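Local structure of YcaO (Methanopyrus kandleri, 6CIB) at residues 226-231 and 283-288; 219-224 and 250-255; 319-324 and 330-335; 43-48 and 191-196. The protein binds adenine nucleotide and magnesium and, as a member of the YcaO family, probably takes part in ATP-dependent thioamidation of the peptide backbone. One frame throughout, in Å; residues are numbered along the deposited sequence.

Interaction 1 of 4, residues 226-231 and 283-288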
loop_
_atom_site.group_PDB
_atom_site.type_symbol
_atom_site.label_atom_id
_atom_site.label_comp_id
_atom_site.label_asym_id
_atom_site.label_seq_id
_atom_site.Cartn_x
_atom_site.Cartn_y
_atom_site.Cartn_z
ATOM N N GLU A 226 -10.234 -22.762 -8.836
ATOM C CA GLU A 226 -10.336 -24.172 -8.449
ATOM C C GLU A 226 -9.209 -24.622 -7.520
ATOM O O GLU A 226 -9.365 -25.593 -6.780
ATOM C CB GLU A 226 -10.520 -25.098 -9.664
ATOM C CG GLU A 226 -9.355 -25.182 -10.639
ATOM C CD GLU A 226 -9.637 -26.104 -11.823
ATOM O OE1 GLU A 226 -10.569 -26.942 -11.746
ATOM O OE2 GLU A 226 -8.919 -25.992 -12.844
ATOM N N ARG A 227 -8.091 -23.901 -7.550
ATOM C CA ARG A 227 -7.037 -24.032 -6.543
ATOM C C ARG A 227 -7.182 -22.913 -5.514
ATOM O O ARG A 227 -7.325 -21.733 -5.877
ATOM C CB ARG A 227 -5.649 -23.983 -7.187
ATOM C CG ARG A 227 -5.305 -25.183 -8.064
ATOM C CD ARG A 227 -4.000 -24.994 -8.833
ATOM N NE ARG A 227 -2.921 -24.420 -8.018
ATOM C CZ ARG A 227 -2.162 -25.092 -7.148
ATOM N NH1 ARG A 227 -2.332 -26.397 -6.946
ATOM N NH2 ARG A 227 -1.220 -24.448 -6.473
ATOM N N VAL A 228 -7.136 -23.294 -4.238
ATOM C CA VAL A 228 -7.412 -22.390 -3.116
ATOM C C VAL A 228 -6.354 -21.277 -2.919
ATOM O O VAL A 228 -6.694 -20.150 -2.568
ATOM C CB VAL A 228 -7.697 -23.193 -1.807
ATOM C CG1 VAL A 228 -6.427 -23.800 -1.209
ATOM C CG2 VAL A 228 -8.423 -22.338 -0.784
ATOM N N GLU A 229 -5.086 -21.602 -3.162
ATOM C CA GLU A 229 -3.974 -20.653 -3.050
ATOM C C GLU A 229 -4.040 -19.542 -4.106
ATOM O O GLU A 229 -3.413 -18.494 -3.945
ATOM C CB GLU A 229 -2.609 -21.367 -3.095
ATOM C CG GLU A 229 -2.510 -22.560 -4.038
ATOM C CD GLU A 229 -3.153 -23.829 -3.478
ATOM O OE1 GLU A 229 -4.089 -24.343 -4.129
ATOM O OE2 GLU A 229 -2.744 -24.306 -2.389
ATOM N N GLU A 230 -4.829 -19.784 -5.155
ATOM C CA GLU A 230 -5.077 -18.824 -6.231
ATOM C C GLU A 230 -6.315 -17.954 -5.998
ATOM O O GLU A 230 -6.724 -17.180 -6.876
ATOM C CB GLU A 230 -5.124 -19.549 -7.576
ATOM C CG GLU A 230 -3.776 -20.173 -7.903
ATOM C CD GLU A 230 -3.552 -20.424 -9.373
ATOM O OE1 GLU A 230 -2.473 -20.953 -9.698
ATOM O OE2 GLU A 230 -4.434 -20.102 -10.195
HETATM N N MSE A 231 -6.894 -18.083 -4.805
HETATM C CA MSE A 231 -7.980 -17.214 -4.362
HETATM C C MSE A 231 -7.328 -16.151 -3.534
HETATM O O MSE A 231 -7.052 -16.340 -2.344
HETATM C CB MSE A 231 -9.068 -17.977 -3.611
HETATM C CG MSE A 231 -9.900 -18.733 -4.637
HETATM SE SE MSE A 231 -11.281 -19.786 -3.709
HETATM C CE MSE A 231 -12.450 -18.314 -3.141
ATOM N N GLU A 283 -14.640 -23.731 -1.870
ATOM C CA GLU A 283 -16.019 -23.391 -1.493
ATOM C C GLU A 283 -16.162 -22.987 -0.018
ATOM O O GLU A 283 -16.981 -22.119 0.310
ATOM C CB GLU A 283 -17.003 -24.503 -1.880
ATOM C CG GLU A 283 -18.438 -24.027 -2.129
ATOM C CD GLU A 283 -18.585 -23.011 -3.263
ATOM O OE1 GLU A 283 -18.098 -23.268 -4.387
ATOM O OE2 GLU A 283 -19.205 -21.948 -3.030
ATOM N N ARG A 284 -15.363 -23.598 0.857
ATOM C CA ARG A 284 -15.329 -23.168 2.258
ATOM C C ARG A 284 -14.662 -21.798 2.447
ATOM O O ARG A 284 -15.108 -21.003 3.282
ATOM C CB ARG A 284 -14.707 -24.213 3.198
ATOM C CG ARG A 284 -14.572 -23.687 4.623
ATOM C CD ARG A 284 -15.147 -24.600 5.678
ATOM N NE ARG A 284 -16.610 -24.551 5.785
ATOM C CZ ARG A 284 -17.297 -24.139 6.856
ATOM N NH1 ARG A 284 -16.681 -23.717 7.958
ATOM N NH2 ARG A 284 -18.621 -24.153 6.824
ATOM N N LEU A 285 -13.602 -21.528 1.685
ATOM C CA LEU A 285 -12.990 -20.194 1.716
ATOM C C LEU A 285 -14.026 -19.129 1.363
ATOM O O LEU A 285 -14.140 -18.130 2.073
ATOM C CB LEU A 285 -11.729 -20.106 0.841
ATOM C CG LEU A 285 -10.869 -18.833 0.994
ATOM C CD1 LEU A 285 -10.499 -18.516 2.440
ATOM C CD2 LEU A 285 -9.627 -18.905 0.112
ATOM N N LYS A 286 -14.798 -19.384 0.302
ATOM C CA LYS A 286 -15.947 -18.553 -0.093
ATOM C C LYS A 286 -16.925 -18.303 1.056
ATOM O O LYS A 286 -17.321 -17.159 1.289
ATOM C CB LYS A 286 -16.717 -19.199 -1.253
ATOM C CG LYS A 286 -16.348 -18.711 -2.638
ATOM C CD LYS A 286 -17.320 -19.233 -3.689
ATOM C CE LYS A 286 -18.589 -18.395 -3.776
ATOM N NZ LYS A 286 -19.237 -18.534 -5.110
ATOM N N ARG A 287 -17.309 -19.378 1.753
ATOM C CA ARG A 287 -18.255 -19.306 2.874
ATOM C C ARG A 287 -17.731 -18.539 4.080
ATOM O O ARG A 287 -18.492 -17.818 4.730
ATOM C CB ARG A 287 -18.720 -20.703 3.299
ATOM C CG ARG A 287 -19.951 -21.159 2.543
ATOM C CD ARG A 287 -20.456 -22.515 3.005
ATOM N NE ARG A 287 -21.618 -22.900 2.208
ATOM C CZ ARG A 287 -21.570 -23.584 1.065
ATOM N NH1 ARG A 287 -20.412 -24.001 0.563
ATOM N NH2 ARG A 287 -22.696 -23.860 0.420
ATOM N N LEU A 288 -16.437 -18.696 4.372
ATOM C CA LEU A 288 -15.772 -17.916 5.419
ATOM C C LEU A 288 -15.628 -16.434 5.043
ATOM O O LEU A 288 -15.476 -15.580 5.923
ATOM C CB LEU A 288 -14.410 -18.529 5.780
ATOM C CG LEU A 288 -14.366 -19.924 6.429
ATOM C CD1 LEU A 288 -12.921 -20.397 6.547
ATOM C CD2 LEU A 288 -15.063 -19.970 7.786
#
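Leu285, on the helix of residues 283-288, offers its CD2 methyl to two residues of the loop 226-231, Val228 and Met231, and this shared methyl illustrates how one apolar branch can fasten a connection to a helix near the surface. Along the loop, Arg227 does not touch the helix and belongs to a local charge network. Glu229 OE1 sits above the centre of its guanidinium plane, a long ion pair in which no N-H points at the oxygen; a second long pair runs to Glu230. Val228 is the first residue to touch. With CG2 anti to the backbone N, that methyl lies 3.7 Å from Leu285 CD2, and the two side chains cross at about a right angle. Next, the backbone N of Met231 bonds to Val228 O (3.1 Å), tightening the chain into a turn that brings both residues to the same helix. Met231, present as selenomethionine, lays CB 3.9 Å from Leu285 CD2. Its chain then bends at the last torsion, chi3 72°, and carries CE across the aliphatic part of Lys286, 4.0 Å from CG. Helix 290-293 contributes Phe293, which touches both Met231 and Lys286. The loop joins strands 217-224 and 233-238, and Lys286 forms a salt bridge to Glu224 at the end of the first of these, while Glu230 reaches Arg260 on helix 241-260.

Interaction 2 of 4, residues 219-224 and 250-255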
loop_
_atom_site.group_PDB
_atom_site.type_symbol
_atom_site.label_atom_id
_atom_site.label_comp_id
_atom_site.label_asym_id
_atom_site.label_seq_id
_atom_site.Cartn_x
_atom_site.Cartn_y
_atom_site.Cartn_z
ATOM N N VAL A 219 -10.785 0.403 -4.018
ATOM C CA VAL A 219 -11.322 -0.725 -4.786
ATOM C C VAL A 219 -10.667 -2.024 -4.317
ATOM O O VAL A 219 -9.461 -2.072 -4.090
ATOM C CB VAL A 219 -11.141 -0.522 -6.321
ATOM C CG1 VAL A 219 -11.527 -1.758 -7.130
ATOM C CG2 VAL A 219 -11.956 0.666 -6.806
ATOM N N GLY A 220 -11.483 -3.061 -4.160
ATOM C CA GLY A 220 -11.006 -4.409 -3.894
ATOM C C GLY A 220 -11.321 -5.325 -5.056
ATOM O O GLY A 220 -12.357 -5.178 -5.711
ATOM N N ALA A 221 -10.404 -6.251 -5.324
ATOM C CA ALA A 221 -10.607 -7.320 -6.295
ATOM C C ALA A 221 -10.424 -8.655 -5.594
ATOM O O ALA A 221 -9.454 -8.843 -4.858
ATOM C CB ALA A 221 -9.641 -7.195 -7.464
ATOM N N VAL A 222 -11.371 -9.566 -5.806
ATOM C CA VAL A 222 -11.302 -10.906 -5.215
ATOM C C VAL A 222 -11.416 -11.971 -6.301
ATOM O O VAL A 222 -12.147 -11.796 -7.282
ATOM C CB VAL A 222 -12.344 -11.148 -4.075
ATOM C CG1 VAL A 222 -11.982 -10.349 -2.834
ATOM C CG2 VAL A 222 -13.769 -10.829 -4.518
ATOM N N THR A 223 -10.670 -13.059 -6.125
ATOM C CA THR A 223 -10.710 -14.162 -7.073
ATOM C C THR A 223 -11.384 -15.406 -6.509
ATOM O O THR A 223 -11.327 -15.684 -5.308
ATOM C CB THR A 223 -9.318 -14.534 -7.638
ATOM O OG1 THR A 223 -8.480 -15.033 -6.592
ATOM C CG2 THR A 223 -8.657 -13.327 -8.306
ATOM N N GLU A 224 -12.047 -16.122 -7.407
ATOM C CA GLU A 224 -12.492 -17.482 -7.181
ATOM C C GLU A 224 -11.679 -18.346 -8.131
ATOM O O GLU A 224 -11.484 -17.983 -9.290
ATOM C CB GLU A 224 -13.985 -17.586 -7.478
ATOM C CG GLU A 224 -14.666 -18.815 -6.900
ATOM C CD GLU A 224 -16.170 -18.824 -7.129
ATOM O OE1 GLU A 224 -16.802 -17.741 -7.107
ATOM O OE2 GLU A 224 -16.720 -19.929 -7.322
ATOM N N LEU A 250 -3.802 -5.278 -10.601
ATOM C CA LEU A 250 -2.352 -5.517 -10.594
ATOM C C LEU A 250 -1.879 -6.287 -9.350
ATOM O O LEU A 250 -0.985 -7.122 -9.445
ATOM C CB LEU A 250 -1.575 -4.200 -10.743
ATOM C CG LEU A 250 -1.678 -3.451 -12.080
ATOM C CD1 LEU A 250 -0.936 -2.131 -11.993
ATOM C CD2 LEU A 250 -1.152 -4.248 -13.263
ATOM N N GLU A 251 -2.493 -6.000 -8.202
ATOM C CA GLU A 251 -2.205 -6.721 -6.968
ATOM C C GLU A 251 -2.641 -8.183 -7.036
ATOM O O GLU A 251 -1.925 -9.053 -6.559
ATOM C CB GLU A 251 -2.791 -6.009 -5.747
ATOM C CG GLU A 251 -1.733 -5.309 -4.897
ATOM C CD GLU A 251 -2.298 -4.629 -3.661
ATOM O OE1 GLU A 251 -3.232 -5.174 -3.028
ATOM O OE2 GLU A 251 -1.805 -3.528 -3.317
ATOM N N VAL A 252 -3.792 -8.441 -7.664
ATOM C CA VAL A 252 -4.241 -9.814 -7.951
ATOM C C VAL A 252 -3.199 -10.565 -8.795
ATOM O O VAL A 252 -2.777 -11.658 -8.422
ATOM C CB VAL A 252 -5.634 -9.825 -8.612
ATOM C CG1 VAL A 252 -5.964 -11.194 -9.191
ATOM C CG2 VAL A 252 -6.697 -9.413 -7.605
ATOM N N ALA A 253 -2.764 -9.964 -9.904
ATOM C CA ALA A 253 -1.740 -10.590 -10.757
ATOM C C ALA A 253 -0.467 -10.898 -9.963
ATOM O O ALA A 253 0.072 -11.991 -10.073
ATOM C CB ALA A 253 -1.428 -9.712 -11.961
ATOM N N GLN A 254 -0.010 -9.932 -9.163
ATOM C CA GLN A 254 1.118 -10.115 -8.258
ATOM C C GLN A 254 0.897 -11.290 -7.293
ATOM O O GLN A 254 1.792 -12.134 -7.117
ATOM C CB GLN A 254 1.378 -8.831 -7.476
ATOM C CG GLN A 254 2.602 -8.871 -6.570
ATOM C CD GLN A 254 2.943 -7.499 -6.025
ATOM O OE1 GLN A 254 3.936 -6.890 -6.425
ATOM N NE2 GLN A 254 2.104 -6.989 -5.146
ATOM N N GLY A 255 -0.296 -11.332 -6.692
ATOM C CA GLY A 255 -0.697 -12.413 -5.787
ATOM C C GLY A 255 -0.619 -13.782 -6.445
ATOM O O GLY A 255 -0.090 -14.724 -5.854
#
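Val252 sits between Ala221 and Thr223, a meeting of helix and sheet in the manner of a two-layer alpha/beta packing: helix 241-260 lies against one face of the antiparallel sheet formed by strands 203-209, 217-224 and 233-238. Ala221 and Thr223, two positions apart on the central strand, both direct their CB atoms at the helix, whereas Val222 between them turns to the other face. From the CB of Val252 the side chain forks, and each branch finds its own partner. CG1, anti to the backbone N (chi1 167°), runs tip to tip into Thr223 CG2 at 3.5 Å, a close methyl-methyl approach. CG2 goes to the smaller residue, 3.7 Å from Ala221 CB, and it also comes within 3.9 Å of Ala221 O. The fork thus spreads along one face of the strand, and the contact is apolar, chiefly methyl against methyl, with no hydrogen bond across it. Leu206 and Val204 of the neighbouring strand touch Ala221 and Thr223 respectively, and Val232 touches Val252, so the apolar layer extends beyond these three residues. While the methyl of Thr223 faces the helix, its hydroxyl is engaged elsewhere. Its chi1 of 65° sets OG1 between the backbone N and the carbonyl carbon, where that buried oxygen is hydrogen-bonded with Val232 N and with Glu230 O in the turn beyond the strand.

Interaction 3 of 4, residues 319-324 and 330-335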
loop_
_atom_site.group_PDB
_atom_site.type_symbol
_atom_site.label_atom_id
_atom_site.label_comp_id
_atom_site.label_asym_id
_atom_site.label_seq_id
_atom_site.Cartn_x
_atom_site.Cartn_y
_atom_site.Cartn_z
ATOM N N GLU A 319 -3.720 18.446 -1.032
ATOM C CA GLU A 319 -5.143 18.086 -1.051
ATOM C C GLU A 319 -5.443 16.730 -0.408
ATOM O O GLU A 319 -6.408 16.610 0.349
ATOM C CB GLU A 319 -5.711 18.175 -2.467
ATOM C CG GLU A 319 -5.857 19.617 -2.955
ATOM C CD GLU A 319 -6.612 19.744 -4.265
ATOM O OE1 GLU A 319 -7.400 18.837 -4.610
ATOM O OE2 GLU A 319 -6.422 20.769 -4.950
ATOM N N LEU A 320 -4.601 15.729 -0.682
ATOM C CA LEU A 320 -4.735 14.419 -0.038
ATOM C C LEU A 320 -4.552 14.495 1.468
ATOM O O LEU A 320 -5.351 13.927 2.205
ATOM C CB LEU A 320 -3.799 13.377 -0.667
ATOM C CG LEU A 320 -4.199 12.894 -2.066
ATOM C CD1 LEU A 320 -3.104 12.022 -2.662
ATOM C CD2 LEU A 320 -5.533 12.162 -2.062
ATOM N N VAL A 321 -3.525 15.225 1.915
ATOM C CA VAL A 321 -3.248 15.413 3.354
ATOM C C VAL A 321 -4.443 16.088 4.059
ATOM O O VAL A 321 -4.881 15.646 5.133
ATOM C CB VAL A 321 -1.933 16.198 3.587
ATOM C CG1 VAL A 321 -1.807 16.674 5.033
ATOM C CG2 VAL A 321 -0.722 15.347 3.219
ATOM N N GLU A 322 -4.969 17.136 3.430
ATOM C CA GLU A 322 -6.123 17.874 3.951
ATOM C C GLU A 322 -7.331 16.955 4.178
ATOM O O GLU A 322 -7.921 16.969 5.265
ATOM C CB GLU A 322 -6.478 19.033 3.014
ATOM C CG GLU A 322 -5.526 20.224 3.114
ATOM C CD GLU A 322 -5.838 21.339 2.121
ATOM O OE1 GLU A 322 -6.543 21.085 1.118
ATOM O OE2 GLU A 322 -5.365 22.476 2.337
ATOM N N ARG A 323 -7.649 16.133 3.172
ATOM C CA ARG A 323 -8.791 15.210 3.227
ATOM C C ARG A 323 -8.650 14.143 4.305
ATOM O O ARG A 323 -9.619 13.830 4.992
ATOM C CB ARG A 323 -9.065 14.568 1.860
ATOM C CG ARG A 323 -9.407 15.550 0.740
ATOM C CD ARG A 323 -10.822 16.109 0.828
ATOM N NE ARG A 323 -11.093 17.053 -0.258
ATOM C CZ ARG A 323 -12.308 17.432 -0.662
ATOM N NH1 ARG A 323 -13.410 16.952 -0.083
ATOM N NH2 ARG A 323 -12.424 18.298 -1.662
ATOM N N VAL A 324 -7.440 13.608 4.464
ATOM C CA VAL A 324 -7.150 12.663 5.547
ATOM C C VAL A 324 -7.203 13.341 6.923
ATOM O O VAL A 324 -7.745 12.766 7.872
ATOM C CB VAL A 324 -5.819 11.896 5.342
ATOM C CG1 VAL A 324 -5.619 10.872 6.451
ATOM C CG2 VAL A 324 -5.815 11.177 3.998
ATOM N N GLY A 330 -7.283 11.003 13.203
ATOM C CA GLY A 330 -6.112 11.463 13.953
ATOM C C GLY A 330 -5.124 12.242 13.101
ATOM O O GLY A 330 -5.500 12.846 12.080
ATOM N N LYS A 331 -3.861 12.223 13.530
ATOM C CA LYS A 331 -2.787 13.026 12.919
ATOM C C LYS A 331 -2.172 12.348 11.700
ATOM O O LYS A 331 -2.055 11.118 11.672
ATOM C CB LYS A 331 -1.680 13.308 13.941
ATOM C CG LYS A 331 -2.117 14.129 15.141
ATOM C CD LYS A 331 -1.004 14.169 16.175
ATOM C CE LYS A 331 -1.433 14.966 17.392
ATOM N NZ LYS A 331 -0.236 15.297 18.213
ATOM N N VAL A 332 -1.773 13.156 10.717
ATOM C CA VAL A 332 -1.062 12.679 9.517
ATOM C C VAL A 332 0.416 12.997 9.712
ATOM O O VAL A 332 0.815 14.172 9.677
ATOM C CB VAL A 332 -1.595 13.338 8.214
ATOM C CG1 VAL A 332 -0.810 12.863 6.985
ATOM C CG2 VAL A 332 -3.077 13.046 8.034
ATOM N N ILE A 333 1.213 11.956 9.952
ATOM C CA ILE A 333 2.647 12.113 10.235
ATOM C C ILE A 333 3.505 11.513 9.114
ATOM O O ILE A 333 3.228 10.412 8.636
ATOM C CB ILE A 333 3.024 11.503 11.607
ATOM C CG1 ILE A 333 2.194 12.152 12.741
ATOM C CG2 ILE A 333 4.520 11.640 11.875
ATOM C CD1 ILE A 333 2.224 11.415 14.072
ATOM N N GLU A 334 4.532 12.259 8.703
ATOM C CA GLU A 334 5.549 11.797 7.761
ATOM C C GLU A 334 6.914 11.682 8.465
ATOM O O GLU A 334 7.345 12.613 9.163
ATOM C CB GLU A 334 5.648 12.762 6.576
ATOM C CG GLU A 334 6.833 12.521 5.644
ATOM C CD GLU A 334 7.148 13.696 4.728
ATOM O OE1 GLU A 334 6.429 14.718 4.753
ATOM O OE2 GLU A 334 8.132 13.598 3.969
ATOM N N VAL A 335 7.572 10.538 8.279
ATOM C CA VAL A 335 8.940 10.332 8.752
ATOM C C VAL A 335 9.849 10.086 7.551
ATOM O O VAL A 335 9.615 9.172 6.759
ATOM C CB VAL A 335 9.039 9.153 9.760
ATOM C CG1 VAL A 335 10.480 8.925 10.209
ATOM C CG2 VAL A 335 8.136 9.381 10.967
HETATM O O HOH W 1 -7.845 12.588 10.550
#
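Val332 carries the apolar part of this contact, meeting Val324 and Val321 of helix 313-325 with its two methyls. The tighter approach belongs to CG2, which is 3.7 Å from Val324 CG1 and 4.0 Å from Val324 CB; the two side chains cross at about a right angle. Val324 holds CG1 anti to the backbone N (chi1 -177°), which swings that methyl over to the strand. The other branch of Val332 is a looser neighbour, its CG1 lying 4.4 Å from Val321 CG1. Val321 and Val324 are three residues apart, roughly one helical turn, and so present a common flank to the single valine. This is alpha/beta packing of a helix on a sheet: the chain leaves helix 313-325, reverses within a few residues and returns as strand 332-336, which packs on the helix just completed. The strand is an inner member of a five-stranded antiparallel sheet, with strands 113-118 and 346-351 beside it. Val351 of the latter also touches Val324, and helix 154-177 supplies Leu162 against Val321. The polar link between the two segments is a water at the ends of the connection. It lies 2.7 Å from Val324 O and 2.8 Å from Gly330 O and can donate to either, but it has more acceptors in reach than protons, so the two bonds may not both be made at all times. Gly330 has a positive phi of 79°, a conformation that favours glycine, and Lys331 N just beyond it is hydrogen-bonded with Thr352 OG1.

Interaction 4 of 4, residues 43-48 and 191-196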
loop_
_atom_site.group_PDB
_atom_site.type_symbol
_atom_site.label_atom_id
_atom_site.label_comp_id
_atom_site.label_asym_id
_atom_site.label_seq_id
_atom_site.Cartn_x
_atom_site.Cartn_y
_atom_site.Cartn_z
ATOM N N GLY A 43 -1.498 -13.560 -17.095
ATOM C CA GLY A 43 -2.292 -13.113 -18.247
ATOM C C GLY A 43 -1.488 -12.049 -18.970
ATOM O O GLY A 43 -0.342 -12.312 -19.348
ATOM N N PRO A 44 -2.042 -10.825 -19.094
ATOM C CA PRO A 44 -1.302 -9.748 -19.756
ATOM C C PRO A 44 -0.377 -8.943 -18.829
ATOM O O PRO A 44 0.299 -8.034 -19.317
ATOM C CB PRO A 44 -2.424 -8.845 -20.266
ATOM C CG PRO A 44 -3.473 -8.956 -19.205
ATOM C CD PRO A 44 -3.386 -10.370 -18.668
ATOM N N ILE A 45 -0.348 -9.258 -17.526
ATOM C CA ILE A 45 0.354 -8.419 -16.540
ATOM C C ILE A 45 1.770 -8.910 -16.210
ATOM O O ILE A 45 1.939 -10.013 -15.678
ATOM C CB ILE A 45 -0.454 -8.223 -15.217
ATOM C CG1 ILE A 45 -1.835 -7.583 -15.485
ATOM C CG2 ILE A 45 0.354 -7.418 -14.191
ATOM C CD1 ILE A 45 -1.805 -6.279 -16.278
ATOM N N PRO A 46 2.785 -8.072 -16.505
ATOM C CA PRO A 46 4.162 -8.339 -16.096
ATOM C C PRO A 46 4.306 -8.252 -14.582
ATOM O O PRO A 46 3.861 -7.266 -13.966
ATOM C CB PRO A 46 4.968 -7.201 -16.751
ATOM C CG PRO A 46 4.070 -6.588 -17.754
ATOM C CD PRO A 46 2.673 -6.824 -17.276
ATOM N N VAL A 47 4.906 -9.287 -13.999
ATOM C CA VAL A 47 5.218 -9.322 -12.567
ATOM C C VAL A 47 6.719 -9.608 -12.418
ATOM O O VAL A 47 7.282 -10.408 -13.166
ATOM C CB VAL A 47 4.367 -10.377 -11.794
ATOM C CG1 VAL A 47 4.744 -10.412 -10.307
ATOM C CG2 VAL A 47 2.876 -10.089 -11.941
ATOM N N GLU A 48 7.350 -8.947 -11.452
ATOM C CA GLU A 48 8.784 -9.068 -11.216
ATOM C C GLU A 48 9.052 -9.541 -9.795
ATOM O O GLU A 48 8.429 -9.057 -8.842
ATOM C CB GLU A 48 9.465 -7.722 -11.461
ATOM C CG GLU A 48 9.532 -7.320 -12.929
ATOM C CD GLU A 48 10.542 -8.142 -13.719
ATOM O OE1 GLU A 48 11.658 -8.380 -13.217
ATOM O OE2 GLU A 48 10.222 -8.541 -14.851
ATOM N N GLU A 191 -12.310 -3.248 -17.945
ATOM C CA GLU A 191 -13.135 -4.454 -18.078
ATOM C C GLU A 191 -12.416 -5.569 -18.846
ATOM O O GLU A 191 -12.515 -6.739 -18.470
ATOM C CB GLU A 191 -14.510 -4.126 -18.694
ATOM C CG GLU A 191 -15.445 -5.314 -18.981
ATOM C CD GLU A 191 -15.813 -6.181 -17.773
ATOM O OE1 GLU A 191 -15.645 -5.758 -16.603
ATOM O OE2 GLU A 191 -16.295 -7.314 -18.003
ATOM N N GLU A 192 -11.682 -5.199 -19.892
ATOM C CA GLU A 192 -10.921 -6.181 -20.663
ATOM C C GLU A 192 -9.781 -6.802 -19.845
ATOM O O GLU A 192 -9.555 -8.019 -19.916
ATOM C CB GLU A 192 -10.423 -5.605 -22.000
ATOM C CG GLU A 192 -9.969 -6.660 -23.016
ATOM C CD GLU A 192 -10.819 -7.938 -23.012
ATOM O OE1 GLU A 192 -12.029 -7.872 -23.341
ATOM O OE2 GLU A 192 -10.270 -9.020 -22.678
ATOM N N LEU A 193 -9.097 -5.969 -19.055
ATOM C CA LEU A 193 -8.075 -6.460 -18.126
ATOM C C LEU A 193 -8.658 -7.438 -17.090
ATOM O O LEU A 193 -8.106 -8.523 -16.894
ATOM C CB LEU A 193 -7.331 -5.301 -17.448
ATOM C CG LEU A 193 -6.322 -5.609 -16.326
ATOM C CD1 LEU A 193 -5.270 -6.634 -16.736
ATOM C CD2 LEU A 193 -5.662 -4.329 -15.838
ATOM N N ARG A 194 -9.760 -7.050 -16.443
ATOM C CA ARG A 194 -10.465 -7.926 -15.504
ATOM C C ARG A 194 -10.825 -9.280 -16.144
ATOM O O ARG A 194 -10.543 -10.329 -15.556
ATOM C CB ARG A 194 -11.710 -7.242 -14.932
ATOM C CG ARG A 194 -12.343 -7.985 -13.759
ATOM C CD ARG A 194 -13.801 -7.597 -13.554
ATOM N NE ARG A 194 -14.659 -7.928 -14.701
ATOM C CZ ARG A 194 -15.113 -9.148 -15.003
ATOM N NH1 ARG A 194 -15.878 -9.309 -16.078
ATOM N NH2 ARG A 194 -14.797 -10.211 -14.266
ATOM N N ARG A 195 -11.423 -9.247 -17.341
ATOM C CA ARG A 195 -11.745 -10.467 -18.110
ATOM C C ARG A 195 -10.501 -11.280 -18.435
ATOM O O ARG A 195 -10.521 -12.513 -18.360
ATOM C CB ARG A 195 -12.465 -10.119 -19.418
ATOM C CG ARG A 195 -13.918 -9.718 -19.254
ATOM C CD ARG A 195 -14.495 -9.261 -20.582
ATOM N NE ARG A 195 -15.818 -8.652 -20.415
ATOM C CZ ARG A 195 -16.598 -8.224 -21.406
ATOM N NH1 ARG A 195 -16.214 -8.326 -22.677
ATOM N NH2 ARG A 195 -17.777 -7.687 -21.120
ATOM N N SER A 196 -9.424 -10.581 -18.793
ATOM C CA SER A 196 -8.174 -11.225 -19.164
ATOM C C SER A 196 -7.532 -11.937 -17.961
ATOM O O SER A 196 -7.048 -13.071 -18.085
ATOM C CB SER A 196 -7.221 -10.215 -19.798
ATOM O OG SER A 196 -6.184 -10.884 -20.479
#
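A proline ring set against a serine hydroxyl is the least expected feature here: Pro44 CD lies 3.4 Å from Ser196 OG, and Pro44 CG is 3.6 Å from the same oxygen, with no hydrogen bond joining the two segments. Pro44 occupies the tight turn of the hairpin between strands 34-42 and 45-54. Gly43, at phi 52° and psi -121°, and Pro44 after it have the backbone values of a type II' beta turn, whose first corner suits glycine. The rest of the contact is apolar and centres on one methyl of helix 188-198. Leu193 CD1 approaches Pro44 CG at 3.8 Å and goes deeper to Ile45, where CD1 meets CD1 at 3.5 Å and the side chains cross at about a right angle. Leu193 has CG anti to the backbone N (chi1 174°), which lets it reach past the turn to the start of the strand. Beyond this face, Glu191 is bound by two arginines of its own helix. Arg194 grips it side-on, NE to OE1 at 3.0 Å and NH1 to OE2 at 2.8 Å, while Arg195 NE adds a second bond to OE2. That oxygen therefore accepts from two guanidinium groups. On the inner side, helix 241-260 packs against both partners, with Leu250 and Ala253 against Ile45 and Leu246 against Leu193; strand 57-64 carries the ADP-binding Lys64, whose side chain is about 5 Å from that of Ile45.

Overall arrangement
Burial grades the chemistry of the four contacts. Interactions 2 and 3 lie in the core, each a helix laid on an antiparallel sheet through small branched or methyl-bearing residues, yet they belong to different sheets on opposite sides of the chain's centre, with the contact centres about 27 Å apart. Interaction 4 is partly buried, and interaction 1 is a surface contact; both join apolar contacts to charge networks within a segment. Three of them form a connected group: interaction 2 touches interaction 1 through the end of strand 217-224 and the loop after it, and meets interaction 4 at helix 241-260. Interaction 3 stands apart, touching none of the others.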